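CheC, inhibitor of MCP methylation / FliN fusion protein (Thermotoga maritima, PDB 4HYN) forms part of the flagellar rotor as FliY and, as a member of the CheC phosphatase family, probably dephosphorylates the chemotaxis response regulator CheY. Local coordinates at residues G71-V76 / Q181-D186; V61-T66 / S135-E140; E44-N49 / E159-V164; P6-M11 / K190-F195; I15-M20 / I37-V42. All blocks are in the same frame, centred on the assembly; numbering follows the deposited sequence.

Contact 1. Residues G71-V76 / Q181-D186; sequences GLNVLV and QVISAD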
# COMPACT_ATOMS: atom_id res chain seq x y z
N GLY A 71 8.87 10.97 -0.37
CA GLY A 71 8.48 10.26 -1.56
C GLY A 71 7.02 9.90 -1.59
O GLY A 71 6.28 10.10 -0.60
N LEU A 72 6.60 9.37 -2.73
CA LEU A 72 5.23 8.97 -2.95
C LEU A 72 5.04 7.49 -2.62
O LEU A 72 5.86 6.65 -2.97
CB LEU A 72 4.84 9.26 -4.39
CG LEU A 72 3.36 9.19 -4.75
CD1 LEU A 72 2.57 10.25 -3.99
CD2 LEU A 72 3.22 9.36 -6.24
N ASN A 73 3.96 7.19 -1.91
CA ASN A 73 3.62 5.84 -1.50
C ASN A 73 2.23 5.59 -2.09
O ASN A 73 1.26 6.26 -1.73
CB ASN A 73 3.61 5.76 0.04
CG ASN A 73 3.32 4.36 0.57
OD1 ASN A 73 3.23 4.16 1.79
ND2 ASN A 73 3.16 3.38 -0.31
N VAL A 74 2.15 4.63 -3.00
CA VAL A 74 0.91 4.31 -3.69
C VAL A 74 0.34 2.93 -3.41
O VAL A 74 1.07 1.94 -3.43
CB VAL A 74 1.11 4.46 -5.22
CG1 VAL A 74 -0.15 4.04 -5.98
CG2 VAL A 74 1.49 5.89 -5.57
N LEU A 75 -0.96 2.89 -3.16
CA LEU A 75 -1.68 1.64 -2.93
C LEU A 75 -2.65 1.45 -4.10
O LEU A 75 -3.37 2.38 -4.47
CB LEU A 75 -2.48 1.69 -1.62
CG LEU A 75 -1.74 1.57 -0.29
CD1 LEU A 75 -2.76 1.40 0.82
CD2 LEU A 75 -0.80 0.36 -0.33
N VAL A 76 -2.65 0.26 -4.67
CA VAL A 76 -3.52 -0.05 -5.80
C VAL A 76 -4.50 -1.14 -5.41
O VAL A 76 -4.12 -2.29 -5.17
CB VAL A 76 -2.70 -0.49 -7.05
CG1 VAL A 76 -3.62 -0.74 -8.24
CG2 VAL A 76 -1.67 0.58 -7.40
N GLN A 181 1.31 -2.23 -3.41
CA GLN A 181 1.94 -1.01 -2.98
C GLN A 181 3.15 -0.82 -3.89
O GLN A 181 3.80 -1.79 -4.28
CB GLN A 181 2.40 -1.11 -1.52
CG GLN A 181 3.48 -0.10 -1.15
CD GLN A 181 3.86 -0.16 0.32
OE1 GLN A 181 3.41 0.65 1.12
NE2 GLN A 181 4.72 -1.11 0.67
N VAL A 182 3.39 0.43 -4.30
CA VAL A 182 4.54 0.72 -5.11
C VAL A 182 5.25 1.97 -4.57
O VAL A 182 4.63 3.00 -4.30
CB VAL A 182 4.22 0.75 -6.65
CG1 VAL A 182 2.73 0.63 -6.90
CG2 VAL A 182 4.82 1.96 -7.35
N ILE A 183 6.51 1.76 -4.21
CA ILE A 183 7.38 2.81 -3.67
C ILE A 183 8.65 2.83 -4.49
O ILE A 183 9.02 1.81 -5.08
CB ILE A 183 7.75 2.57 -2.19
CG1 ILE A 183 7.96 1.08 -1.92
CG2 ILE A 183 6.71 3.20 -1.27
CD1 ILE A 183 8.46 0.75 -0.51
N SER A 184 9.31 3.98 -4.54
CA SER A 184 10.54 4.09 -5.32
C SER A 184 11.69 3.29 -4.70
O SER A 184 11.73 3.07 -3.48
CB SER A 184 10.94 5.56 -5.51
OG SER A 184 11.71 6.03 -4.42
N ALA A 185 12.61 2.84 -5.54
CA ALA A 185 13.77 2.11 -5.05
C ALA A 185 14.62 3.09 -4.23
O ALA A 185 15.38 2.69 -3.34
CB ALA A 185 14.55 1.54 -6.21
N ASP A 186 14.47 4.38 -4.53
CA ASP A 186 15.19 5.43 -3.82
C ASP A 186 14.78 5.42 -2.35
O ASP A 186 15.63 5.52 -1.47
CB ASP A 186 14.84 6.80 -4.40
CG ASP A 186 15.95 7.39 -5.21
OD1 ASP A 186 16.30 8.56 -4.93
OD2 ASP A 186 16.47 6.71 -6.13
O HOH W 1 8.42 6.42 -3.24

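Contact 2. Residues V61-T66 / S135-E140; sequences VSVEYT and SPPKVE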
# COMPACT_ATOMS: atom_id res chain seq x y z
N VAL A 61 -4.61 4.79 -4.00
CA VAL A 61 -4.58 5.62 -2.81
C VAL A 61 -3.12 5.97 -2.58
O VAL A 61 -2.29 5.08 -2.39
CB VAL A 61 -5.13 4.87 -1.57
CG1 VAL A 61 -5.36 5.86 -0.43
CG2 VAL A 61 -6.41 4.13 -1.90
N SER A 62 -2.80 7.26 -2.62
CA SER A 62 -1.43 7.68 -2.43
C SER A 62 -1.25 8.60 -1.24
O SER A 62 -2.14 9.39 -0.89
CB SER A 62 -0.87 8.32 -3.71
OG SER A 62 -1.71 9.35 -4.18
N VAL A 63 -0.07 8.52 -0.65
CA VAL A 63 0.28 9.32 0.50
C VAL A 63 1.71 9.86 0.29
O VAL A 63 2.57 9.18 -0.29
CB VAL A 63 0.14 8.46 1.79
CG1 VAL A 63 1.48 8.08 2.38
CG2 VAL A 63 -0.77 9.15 2.78
N GLU A 64 1.93 11.10 0.68
CA GLU A 64 3.23 11.73 0.53
C GLU A 64 4.00 11.69 1.85
O GLU A 64 3.48 12.09 2.89
CB GLU A 64 3.06 13.17 0.07
CG GLU A 64 4.33 13.83 -0.44
CD GLU A 64 4.70 13.36 -1.83
OE1 GLU A 64 5.89 13.01 -2.04
OE2 GLU A 64 3.81 13.37 -2.70
N TYR A 65 5.22 11.17 1.79
CA TYR A 65 6.08 11.09 2.98
C TYR A 65 6.89 12.36 3.20
O TYR A 65 7.47 12.91 2.26
CB TYR A 65 7.04 9.90 2.86
CG TYR A 65 6.44 8.56 3.22
CD1 TYR A 65 6.81 7.41 2.54
CD2 TYR A 65 5.52 8.44 4.26
CE1 TYR A 65 6.30 6.17 2.88
CE2 TYR A 65 5.00 7.20 4.61
CZ TYR A 65 5.40 6.07 3.91
OH TYR A 65 4.88 4.83 4.24
N THR A 66 6.95 12.81 4.45
CA THR A 66 7.68 14.01 4.80
C THR A 66 8.55 13.81 6.05
O THR A 66 8.19 13.04 6.94
CB THR A 66 6.72 15.24 4.96
OG1 THR A 66 7.33 16.25 5.76
CG2 THR A 66 5.39 14.83 5.57
N SER A 135 0.86 12.88 4.40
CA SER A 135 -0.20 13.79 3.98
C SER A 135 -1.50 12.98 4.00
O SER A 135 -1.46 11.74 4.08
CB SER A 135 0.08 14.30 2.56
OG SER A 135 0.23 13.24 1.63
N PRO A 136 -2.66 13.65 4.06
CA PRO A 136 -3.90 12.85 4.07
C PRO A 136 -4.01 12.06 2.76
O PRO A 136 -3.73 12.59 1.68
CB PRO A 136 -5.00 13.91 4.22
CG PRO A 136 -4.36 15.19 3.69
CD PRO A 136 -2.95 15.09 4.23
N PRO A 137 -4.34 10.76 2.85
CA PRO A 137 -4.47 9.90 1.67
C PRO A 137 -5.45 10.37 0.60
O PRO A 137 -6.63 10.57 0.88
CB PRO A 137 -4.87 8.54 2.27
CG PRO A 137 -5.52 8.90 3.56
CD PRO A 137 -4.64 10.01 4.08
N LYS A 138 -4.93 10.55 -0.61
CA LYS A 138 -5.74 10.98 -1.76
C LYS A 138 -6.24 9.75 -2.51
O LYS A 138 -5.45 8.94 -3.01
CB LYS A 138 -4.90 11.85 -2.71
CG LYS A 138 -5.72 12.42 -3.87
CD LYS A 138 -4.99 12.33 -5.21
CE LYS A 138 -3.73 13.18 -5.24
NZ LYS A 138 -3.04 13.10 -6.56
N VAL A 139 -7.56 9.58 -2.56
CA VAL A 139 -8.15 8.45 -3.26
C VAL A 139 -8.69 8.85 -4.62
O VAL A 139 -9.38 9.85 -4.77
CB VAL A 139 -9.28 7.77 -2.43
CG1 VAL A 139 -8.77 7.42 -1.04
CG2 VAL A 139 -10.50 8.67 -2.35
N GLU A 140 -8.30 8.10 -5.64
CA GLU A 140 -8.78 8.38 -6.97
C GLU A 140 -8.88 7.11 -7.79
O GLU A 140 -8.24 6.10 -7.49
CB GLU A 140 -7.90 9.43 -7.65
CG GLU A 140 -6.44 9.05 -7.82
CD GLU A 140 -5.55 10.24 -8.19
OE1 GLU A 140 -6.08 11.38 -8.28
OE2 GLU A 140 -4.33 10.04 -8.36
O HOH W 2 -4.12 8.76 -5.67
O HOH W 3 -1.65 12.45 -0.02
O HOH W 4 -0.84 10.86 -6.87

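Contact 3. Residues E44-N49 / E159-V164; sequences EEKMKN and EKDVAV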
# COMPACT_ATOMS: atom_id res chain seq x y z
N GLU A 44 10.97 -5.87 -8.23
CA GLU A 44 11.62 -4.64 -8.66
C GLU A 44 11.16 -4.41 -10.09
O GLU A 44 11.12 -5.33 -10.90
CB GLU A 44 13.14 -4.75 -8.61
CG GLU A 44 13.82 -3.42 -8.92
CD GLU A 44 15.31 -3.43 -8.67
OE1 GLU A 44 15.85 -4.44 -8.17
OE2 GLU A 44 15.95 -2.41 -8.99
N GLU A 45 10.84 -3.16 -10.41
CA GLU A 45 10.32 -2.83 -11.72
C GLU A 45 10.74 -1.44 -12.19
O GLU A 45 10.88 -0.53 -11.39
CB GLU A 45 8.79 -2.87 -11.64
CG GLU A 45 8.05 -2.92 -12.95
CD GLU A 45 8.01 -4.31 -13.53
OE1 GLU A 45 7.10 -5.08 -13.15
OE2 GLU A 45 8.87 -4.64 -14.38
N LYS A 46 11.00 -1.30 -13.49
CA LYS A 46 11.32 0.01 -14.04
C LYS A 46 10.00 0.78 -13.99
O LYS A 46 8.94 0.21 -14.20
CB LYS A 46 11.75 -0.09 -15.51
CG LYS A 46 13.17 -0.51 -15.79
CD LYS A 46 13.34 -0.48 -17.31
CE LYS A 46 14.70 -0.94 -17.79
NZ LYS A 46 14.75 -0.95 -19.29
N MSE A 47 10.08 2.08 -13.71
CA MSE A 47 8.89 2.94 -13.63
C MSE A 47 8.01 2.89 -14.89
O MSE A 47 6.79 2.88 -14.78
CB MSE A 47 9.33 4.39 -13.38
CG MSE A 47 8.21 5.43 -13.32
SE MSE A 47 7.06 5.35 -11.74
CE MSE A 47 5.36 5.21 -12.65
N LYS A 48 8.64 2.81 -16.06
CA LYS A 48 7.89 2.78 -17.32
C LYS A 48 7.02 1.55 -17.50
O LYS A 48 6.10 1.57 -18.31
CB LYS A 48 8.82 2.92 -18.53
CG LYS A 48 9.69 1.70 -18.80
CD LYS A 48 10.52 1.87 -20.07
CE LYS A 48 11.44 0.68 -20.28
NZ LYS A 48 12.38 0.88 -21.43
N ASN A 49 7.30 0.48 -16.76
CA ASN A 49 6.53 -0.75 -16.88
C ASN A 49 5.46 -0.96 -15.82
O ASN A 49 4.67 -1.90 -15.93
CB ASN A 49 7.44 -1.98 -16.91
CG ASN A 49 8.36 -2.01 -18.13
OD1 ASN A 49 9.50 -2.49 -18.04
ND2 ASN A 49 7.87 -1.53 -19.28
N GLU A 159 13.17 5.28 -16.45
CA GLU A 159 14.22 4.29 -16.27
C GLU A 159 14.62 4.06 -14.82
O GLU A 159 15.46 3.21 -14.53
CB GLU A 159 15.46 4.62 -17.11
CG GLU A 159 15.24 4.58 -18.63
CD GLU A 159 14.86 3.20 -19.16
OE1 GLU A 159 15.49 2.20 -18.75
OE2 GLU A 159 13.94 3.12 -19.99
N LYS A 160 14.07 4.84 -13.90
CA LYS A 160 14.40 4.64 -12.49
C LYS A 160 13.51 3.55 -11.92
O LYS A 160 12.34 3.42 -12.29
CB LYS A 160 14.28 5.95 -11.69
CG LYS A 160 15.35 6.96 -12.06
CD LYS A 160 15.04 8.36 -11.58
CE LYS A 160 15.67 8.65 -10.23
NZ LYS A 160 15.67 10.12 -9.91
N ASP A 161 14.07 2.74 -11.03
CA ASP A 161 13.32 1.64 -10.45
C ASP A 161 12.37 1.90 -9.31
O ASP A 161 12.43 2.91 -8.60
CB ASP A 161 14.25 0.45 -10.16
CG ASP A 161 14.72 -0.26 -11.43
OD1 ASP A 161 14.55 0.29 -12.54
OD2 ASP A 161 15.27 -1.37 -11.33
N VAL A 162 11.49 0.93 -9.14
CA VAL A 162 10.45 0.96 -8.14
C VAL A 162 10.27 -0.45 -7.58
O VAL A 162 10.77 -1.43 -8.15
CB VAL A 162 9.15 1.43 -8.84
CG1 VAL A 162 8.27 0.25 -9.21
CG2 VAL A 162 8.42 2.45 -8.00
N ALA A 163 9.60 -0.54 -6.43
CA ALA A 163 9.31 -1.83 -5.81
C ALA A 163 7.80 -1.99 -5.76
O ALA A 163 7.08 -1.09 -5.30
CB ALA A 163 9.90 -1.90 -4.42
N VAL A 164 7.32 -3.11 -6.29
CA VAL A 164 5.90 -3.41 -6.29
C VAL A 164 5.72 -4.51 -5.25
O VAL A 164 6.21 -5.63 -5.41
CB VAL A 164 5.39 -3.85 -7.69
CG1 VAL A 164 3.92 -4.24 -7.62
CG2 VAL A 164 5.57 -2.71 -8.70

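Contact 4. Residues P6-M11 / K190-F195; sequences PEEKDM and KMYEYF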
# COMPACT_ATOMS: atom_id res chain seq x y z
N PRO A 6 18.77 -8.59 -2.53
CA PRO A 6 17.82 -9.48 -1.85
C PRO A 6 17.57 -9.03 -0.41
O PRO A 6 16.45 -9.17 0.10
CB PRO A 6 18.52 -10.82 -1.94
CG PRO A 6 19.16 -10.74 -3.31
CD PRO A 6 19.79 -9.36 -3.26
N GLU A 7 18.59 -8.47 0.24
CA GLU A 7 18.47 -7.97 1.61
C GLU A 7 17.44 -6.86 1.70
O GLU A 7 16.62 -6.83 2.62
CB GLU A 7 19.80 -7.45 2.13
CG GLU A 7 20.83 -8.53 2.41
CD GLU A 7 22.24 -7.95 2.53
OE1 GLU A 7 22.83 -8.05 3.63
OE2 GLU A 7 22.76 -7.41 1.52
N GLU A 8 17.49 -5.93 0.74
CA GLU A 8 16.55 -4.81 0.71
C GLU A 8 15.13 -5.29 0.46
O GLU A 8 14.18 -4.78 1.05
CB GLU A 8 16.97 -3.78 -0.33
CG GLU A 8 18.21 -2.98 0.07
CD GLU A 8 18.75 -2.14 -1.07
OE1 GLU A 8 18.79 -0.90 -0.94
OE2 GLU A 8 19.15 -2.74 -2.09
N LYS A 9 14.98 -6.30 -0.40
CA LYS A 9 13.68 -6.87 -0.69
C LYS A 9 13.17 -7.62 0.54
O LYS A 9 11.97 -7.62 0.81
CB LYS A 9 13.75 -7.85 -1.87
CG LYS A 9 13.92 -7.21 -3.23
CD LYS A 9 13.62 -8.24 -4.31
CE LYS A 9 13.83 -7.67 -5.69
NZ LYS A 9 15.25 -7.27 -5.87
N ASP A 10 14.07 -8.28 1.27
CA ASP A 10 13.68 -9.01 2.49
C ASP A 10 13.21 -8.03 3.57
O ASP A 10 12.30 -8.33 4.33
CB ASP A 10 14.84 -9.87 3.02
CG ASP A 10 14.94 -11.23 2.32
OD1 ASP A 10 13.91 -11.94 2.24
OD2 ASP A 10 16.05 -11.59 1.88
N MSE A 11 13.84 -6.86 3.63
CA MSE A 11 13.44 -5.85 4.60
C MSE A 11 12.03 -5.37 4.28
O MSE A 11 11.20 -5.20 5.18
CB MSE A 11 14.39 -4.65 4.58
CG MSE A 11 13.86 -3.47 5.37
SE MSE A 11 14.69 -1.79 4.92
CE MSE A 11 13.82 -1.48 3.22
N LYS A 190 16.79 4.24 1.19
CA LYS A 190 16.79 5.17 2.31
C LYS A 190 16.32 4.43 3.58
O LYS A 190 16.91 4.60 4.65
CB LYS A 190 15.87 6.35 2.01
CG LYS A 190 16.40 7.70 2.47
CD LYS A 190 16.65 7.74 3.96
CE LYS A 190 18.14 7.75 4.26
NZ LYS A 190 18.46 7.40 5.67
N MSE A 191 15.27 3.62 3.45
CA MSE A 191 14.76 2.85 4.58
C MSE A 191 15.80 1.82 5.02
O MSE A 191 15.89 1.50 6.20
CB MSE A 191 13.47 2.11 4.19
CG MSE A 191 12.28 2.99 3.91
SE MSE A 191 10.79 1.91 3.27
CE MSE A 191 10.67 0.72 4.78
N TYR A 192 16.59 1.32 4.08
CA TYR A 192 17.62 0.35 4.38
C TYR A 192 18.76 0.96 5.19
O TYR A 192 19.36 0.27 6.01
CB TYR A 192 18.17 -0.29 3.09
CG TYR A 192 18.95 -1.55 3.35
CD1 TYR A 192 18.34 -2.66 3.94
CD2 TYR A 192 20.31 -1.63 3.05
CE1 TYR A 192 19.06 -3.82 4.23
CE2 TYR A 192 21.05 -2.79 3.33
CZ TYR A 192 20.41 -3.88 3.93
OH TYR A 192 21.14 -5.01 4.26
N GLU A 193 19.06 2.23 4.97
CA GLU A 193 20.12 2.90 5.73
C GLU A 193 19.72 2.99 7.19
O GLU A 193 20.54 2.79 8.07
CB GLU A 193 20.40 4.30 5.18
CG GLU A 193 21.12 4.33 3.84
CD GLU A 193 21.07 5.69 3.15
OE1 GLU A 193 21.05 6.74 3.85
OE2 GLU A 193 21.06 5.72 1.90
N TYR A 194 18.45 3.31 7.44
CA TYR A 194 17.94 3.41 8.80
C TYR A 194 17.85 2.01 9.43
O TYR A 194 18.12 1.83 10.62
CB TYR A 194 16.54 4.01 8.80
CG TYR A 194 16.48 5.50 8.63
CD1 TYR A 194 15.75 6.07 7.59
CD2 TYR A 194 17.11 6.35 9.54
CE1 TYR A 194 15.65 7.45 7.44
CE2 TYR A 194 17.02 7.74 9.40
CZ TYR A 194 16.29 8.28 8.34
OH TYR A 194 16.20 9.64 8.18
N PHE A 195 17.43 1.05 8.61
CA PHE A 195 17.26 -0.33 9.02
C PHE A 195 18.56 -1.04 9.39
O PHE A 195 18.63 -1.72 10.42
CB PHE A 195 16.56 -1.09 7.90
CG PHE A 195 16.12 -2.47 8.28
CD1 PHE A 195 14.94 -2.67 9.00
CD2 PHE A 195 16.83 -3.59 7.85
CE1 PHE A 195 14.49 -3.94 9.28
CE2 PHE A 195 16.39 -4.87 8.12
CZ PHE A 195 15.21 -5.05 8.84

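Contact 5. Residues I15-M20 / I37-V42; sequences IGNIAM and ITVPTV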
# COMPACT_ATOMS: atom_id res chain seq x y z
N ILE A 15 9.27 -5.41 7.17
CA ILE A 15 8.64 -4.20 7.68
C ILE A 15 7.19 -4.12 7.17
O ILE A 15 6.32 -3.59 7.84
CB ILE A 15 9.46 -2.90 7.33
CG1 ILE A 15 9.32 -2.53 5.85
CG2 ILE A 15 10.94 -3.08 7.69
CD1 ILE A 15 8.15 -1.60 5.58
N GLY A 16 6.94 -4.70 5.99
CA GLY A 16 5.60 -4.71 5.43
C GLY A 16 4.67 -5.54 6.29
O GLY A 16 3.51 -5.17 6.48
N ASN A 17 5.16 -6.65 6.82
CA ASN A 17 4.33 -7.50 7.68
C ASN A 17 3.99 -6.78 8.99
O ASN A 17 2.88 -6.92 9.51
CB ASN A 17 5.02 -8.84 7.98
CG ASN A 17 4.70 -9.91 6.94
OD1 ASN A 17 5.53 -10.26 6.10
ND2 ASN A 17 3.48 -10.43 7.01
N ILE A 18 4.93 -5.99 9.49
CA ILE A 18 4.73 -5.26 10.72
C ILE A 18 3.87 -4.02 10.53
O ILE A 18 2.86 -3.85 11.21
CB ILE A 18 6.07 -4.87 11.35
CG1 ILE A 18 6.87 -6.12 11.72
CG2 ILE A 18 5.85 -3.99 12.58
CD1 ILE A 18 8.30 -5.82 12.11
N ALA A 19 4.27 -3.17 9.60
CA ALA A 19 3.53 -1.94 9.34
C ALA A 19 2.12 -2.21 8.82
O ALA A 19 1.14 -1.82 9.47
CB ALA A 19 4.30 -1.04 8.37
N MSE A 20 2.00 -2.91 7.70
CA MSE A 20 0.69 -3.22 7.14
C MSE A 20 -0.10 -4.11 8.08
O MSE A 20 -1.33 -4.13 8.05
CB MSE A 20 0.79 -3.88 5.77
CG MSE A 20 -0.35 -3.50 4.86
SE MSE A 20 -0.47 -1.56 4.69
CE MSE A 20 -2.40 -1.40 4.67
N ILE A 37 -2.69 -10.10 7.44
CA ILE A 37 -2.01 -9.69 6.22
C ILE A 37 -0.64 -10.35 6.06
O ILE A 37 0.08 -10.56 7.03
CB ILE A 37 -1.95 -8.15 6.12
CG1 ILE A 37 -3.33 -7.62 5.70
CG2 ILE A 37 -0.90 -7.71 5.11
CD1 ILE A 37 -3.40 -6.11 5.55
N THR A 38 -0.33 -10.72 4.83
CA THR A 38 0.92 -11.37 4.47
C THR A 38 1.50 -10.67 3.24
O THR A 38 0.79 -9.99 2.52
CB THR A 38 0.66 -12.89 4.22
OG1 THR A 38 0.73 -13.59 5.46
CG2 THR A 38 1.65 -13.50 3.22
N VAL A 39 2.81 -10.81 3.03
CA VAL A 39 3.49 -10.21 1.88
C VAL A 39 4.19 -11.29 1.06
O VAL A 39 5.41 -11.49 1.19
CB VAL A 39 4.55 -9.18 2.33
CG1 VAL A 39 5.02 -8.39 1.14
CG2 VAL A 39 3.99 -8.27 3.41
N PRO A 40 3.45 -11.96 0.16
CA PRO A 40 4.02 -13.03 -0.68
C PRO A 40 5.03 -12.57 -1.72
O PRO A 40 5.98 -13.30 -2.02
CB PRO A 40 2.78 -13.62 -1.37
CG PRO A 40 1.62 -13.18 -0.49
CD PRO A 40 2.02 -11.79 -0.11
N THR A 41 4.87 -11.37 -2.24
CA THR A 41 5.74 -10.89 -3.29
C THR A 41 6.33 -9.49 -3.14
O THR A 41 5.73 -8.62 -2.52
CB THR A 41 4.98 -11.00 -4.64
OG1 THR A 41 4.86 -12.38 -5.01
CG2 THR A 41 5.67 -10.25 -5.75
N VAL A 42 7.56 -9.34 -3.65
CA VAL A 42 8.29 -8.07 -3.67
C VAL A 42 9.02 -8.10 -5.02
O VAL A 42 9.92 -8.90 -5.24
CB VAL A 42 9.31 -7.91 -2.52
CG1 VAL A 42 9.99 -6.55 -2.61
CG2 VAL A 42 8.62 -8.04 -1.17
O HOH W 5 1.11 -9.09 9.41

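Contact 1. Residues G71-V76 / Q181-D186
This is an antiparallel strand pair at the middle of the six-stranded sheet of the CheC-like fold. The backbones of strands 71-76 and 181-184 are bonded at Val74 and Val182, a hydrogen-bonded pair. Val74 N gives its hydrogen to Val182 O at 3.2 Å. Val182 N returns one to Val74 O at 2.9 Å. Both donors lie in the plane of the carbonyl they reach.

The face carrying Leu75 and Gln181 is also close. Leu75 CD2 rests on Gln181 CB at 3.7 Å, and Met113 and Met117 of helix 103-128 touch Leu75 there. Asn73 has CG anti to its backbone N (chi1 -178°). This sends ND2 across to Gln181 OE1 at 3.1 Å, with an N-H...O angle of 153°. The acceptor lies close to the Asn73 amide plane. The donor, however, sits above the Gln181 carbonyl plane, not on a lone pair; the two amide planes are 51° apart.

The opposite face is looser between the two strands. Val74 CB is 4.5 Å from Val182 CG1, and Phe151 and Val154 also pack on Val182. Toward Gly71 the strands separate, and the residues become partly exposed. Ser184 ends its strand as the N-cap of helix 185-200, its OG bonded to Leu187 N. Here a water bridges the strands, giving a hydrogen to Leu72 O at 2.6 Å and taking one from Ser184 N at 2.9 Å.

Contact 2. Residues V61-T66 / S135-E140
Backbone bonds tie residues 61-66 of strand 57-66 to strand 133-143, one of the sheet's two outermost strands, in antiparallel fashion. Ser62 N donates to Lys138 O at 3.2 Å, and Lys138 N donates to Ser62 O at 3.0 Å. Further along, Ser135 N donates to Glu64 O at 3.1 Å. Between them, Pro136 and Pro137 have no N-H to offer and the regular ladder lapses.

One side-chain bond fills part of the break. Ser135 OG sits between its own backbone N and carbonyl carbon (chi1 56°) and accepts the hydrogen of Glu64 N at 2.9 Å. The same hydroxyl donates to a water at 2.6 Å, and that water donates to Ser62 O and Pro136 O. An alanine at Ser135 would remove the hydroxyl and would probably leave Glu64 N without this partner.

Apolar contacts lie on the face turned to helix 103-128. Val61 CG1 meets Pro137 CB and Val139 CG1, each at 3.8 Å, with the side chains alongside one another. Val63 CG2 lies against Pro137 CD. Separately, it comes close to Ser135 O, methyl to carbonyl, at 3.0 Å. Met113 of that helix touches Val61, and Met117 touches Val63.

The chemistry is thus split: valines and a proline pack on the helix side, Ser135 and a water bridge the proline break, and a second water joins Ser62 OG to Lys138 NZ.

Contact 3. Residues E44-N49 / E159-V164
Two carboxylates cross at about a right angle, with Glu44 OE2 2.6 Å from Asp161 OD2 and their planes 84° apart. At so short a distance one acid probably holds a proton. The Glu44 chain is extended, and its group is also gripped by the N-terminal segment: OE2 accepts from Val3 N and OE1 from Leu4 N. The other Asp161 oxygen, OD1, turns toward Lys46 CG at 3.6 Å. A third carboxylate, Glu159, lies between two lysines. Its OE2 takes Lys48 NZ on the syn lone pair at 3.1 Å. Its OE1 holds Lys46 NZ weakly at 3.3 Å. Together these three form a largely exposed salt-bridge network.

The backbone pairing is antiparallel. Glu45 N donates to Val162 O and Val162 N to Glu45 O, both at 2.8 Å. The second bond runs nearly along the C=O axis. Met47, present as selenomethionine, donates from N to Lys160 O at 3.0 Å as the chain leaves the strand.

Strand 35-46 is the outermost strand on this side of the sheet. Strand 161-171 separates it from strand 177-184, where Val182 touches Val162 and Tyr180 touches Val164.

Contact 4. Residues P6-M11 / K190-F195
Met11 carries this contact; it and Met191 are both modelled as selenomethionine. Met11 CG stands over the centre of the Phe195 ring, 3.7 Å from the centroid and 5° off the ring normal. The selenium of Met11 sits 3.6 Å from Phe195 CB. The same atom lies at the edge of the Tyr192 ring, in its plane, 3.9 Å from CD1. The terminal CE reaches Met191 CB at 3.7 Å. One side chain therefore meets a ring face, a ring edge and an aliphatic chain.

Two more residues of helix 6-30 meet Tyr192. Glu8 CG lies over one ring face, offset toward the rim, 3.7 Å from Tyr192 CG. Glu7 CB comes within 3.5 Å of Tyr192 OH. No hydrogen bond joins the two segments.

Torsions set these positions. Met11 CG is anti to its backbone N (chi1 168°), and the chain bends only at chi3 (75°), which turns CE toward Met191. Tyr192 and Phe195 also hold CG anti to N, so both rings reach toward helix 6-30.

A second shell surrounds these partners. Glu8 OE2 accepts the hydrogen of Thr5 N just before the helix, while Val188 touches both Glu8 and Met11. Behind, Ile15 touches Met191 and Phe195. Leu124 and Leu128 of helix 103-128 lie against Met191 and Phe195 respectively.

The first and last helices of the chain thus cross nearly at right angles, the axes of their short segments 10.2 Å apart at closest approach, and meet through Met-aromatic contacts, here with selenium in place of sulfur.

Contact 5. Residues I15-M20 / I37-V42
Ile37, on strand 35-46, opens the contact. Its CG1 is anti to the carbonyl carbon (chi1 -76°) and the chain is extended. CD1 therefore reaches the helix, 3.8 Å from Met20 O and 4.1 Å from Met20 CG. Met20 is present as selenomethionine. One water joins the two backbones, giving hydrogens to Ile37 O at 3.0 Å and to Asn17 O at 2.8 Å. Thr38 turns its side chain away from the helix, but its backbone lies beside the Asn17 amide. Val39 points back to the helix. Its CG2 approaches Gly16 C at 4.0 Å and Asn17 CG at 4.0 Å. Gly16 has no side chain to come between them. An alanine at Asn17 would remove the amide that spans Ile37 to Val39 and would probably thin the cover over the strand backbone and the Val39 methyl.

Further along, Val42 packs on Lys9 and Ile12 of the same helix. The strand is the outermost on its side of the sheet. On its inner side it pairs with strand 161-171, whose Phe167 touches Met20, Ile37 and Val39. Helix 6-30 turns Ile15 the other way, toward helices 103-128 and 185-200.

Contacts 1, 2 and 3 are strand pairings in one sheet. Contact 1 is its buried middle. Contacts 2 and 3 hold its two outermost strands, where solvent reaches. Their chemistry follows: a hydrogen bond between side-chain amides in contact 1, serine and waters in contact 2, and charged groups in contact 3. Backbone hydrogen bonds probably join contacts 1 and 2, from Leu75 N to Val61 O, and contacts 1 and 3, from Ala163 N to Ile183 O. Contacts 4 and 5 both use helix 6-30 and, unlike contact 1, are only partly buried. Contact 4 joins it to helix 185-200 by apolar packing, and contact 5 lays it on strand 35-46, which also serves contact 3.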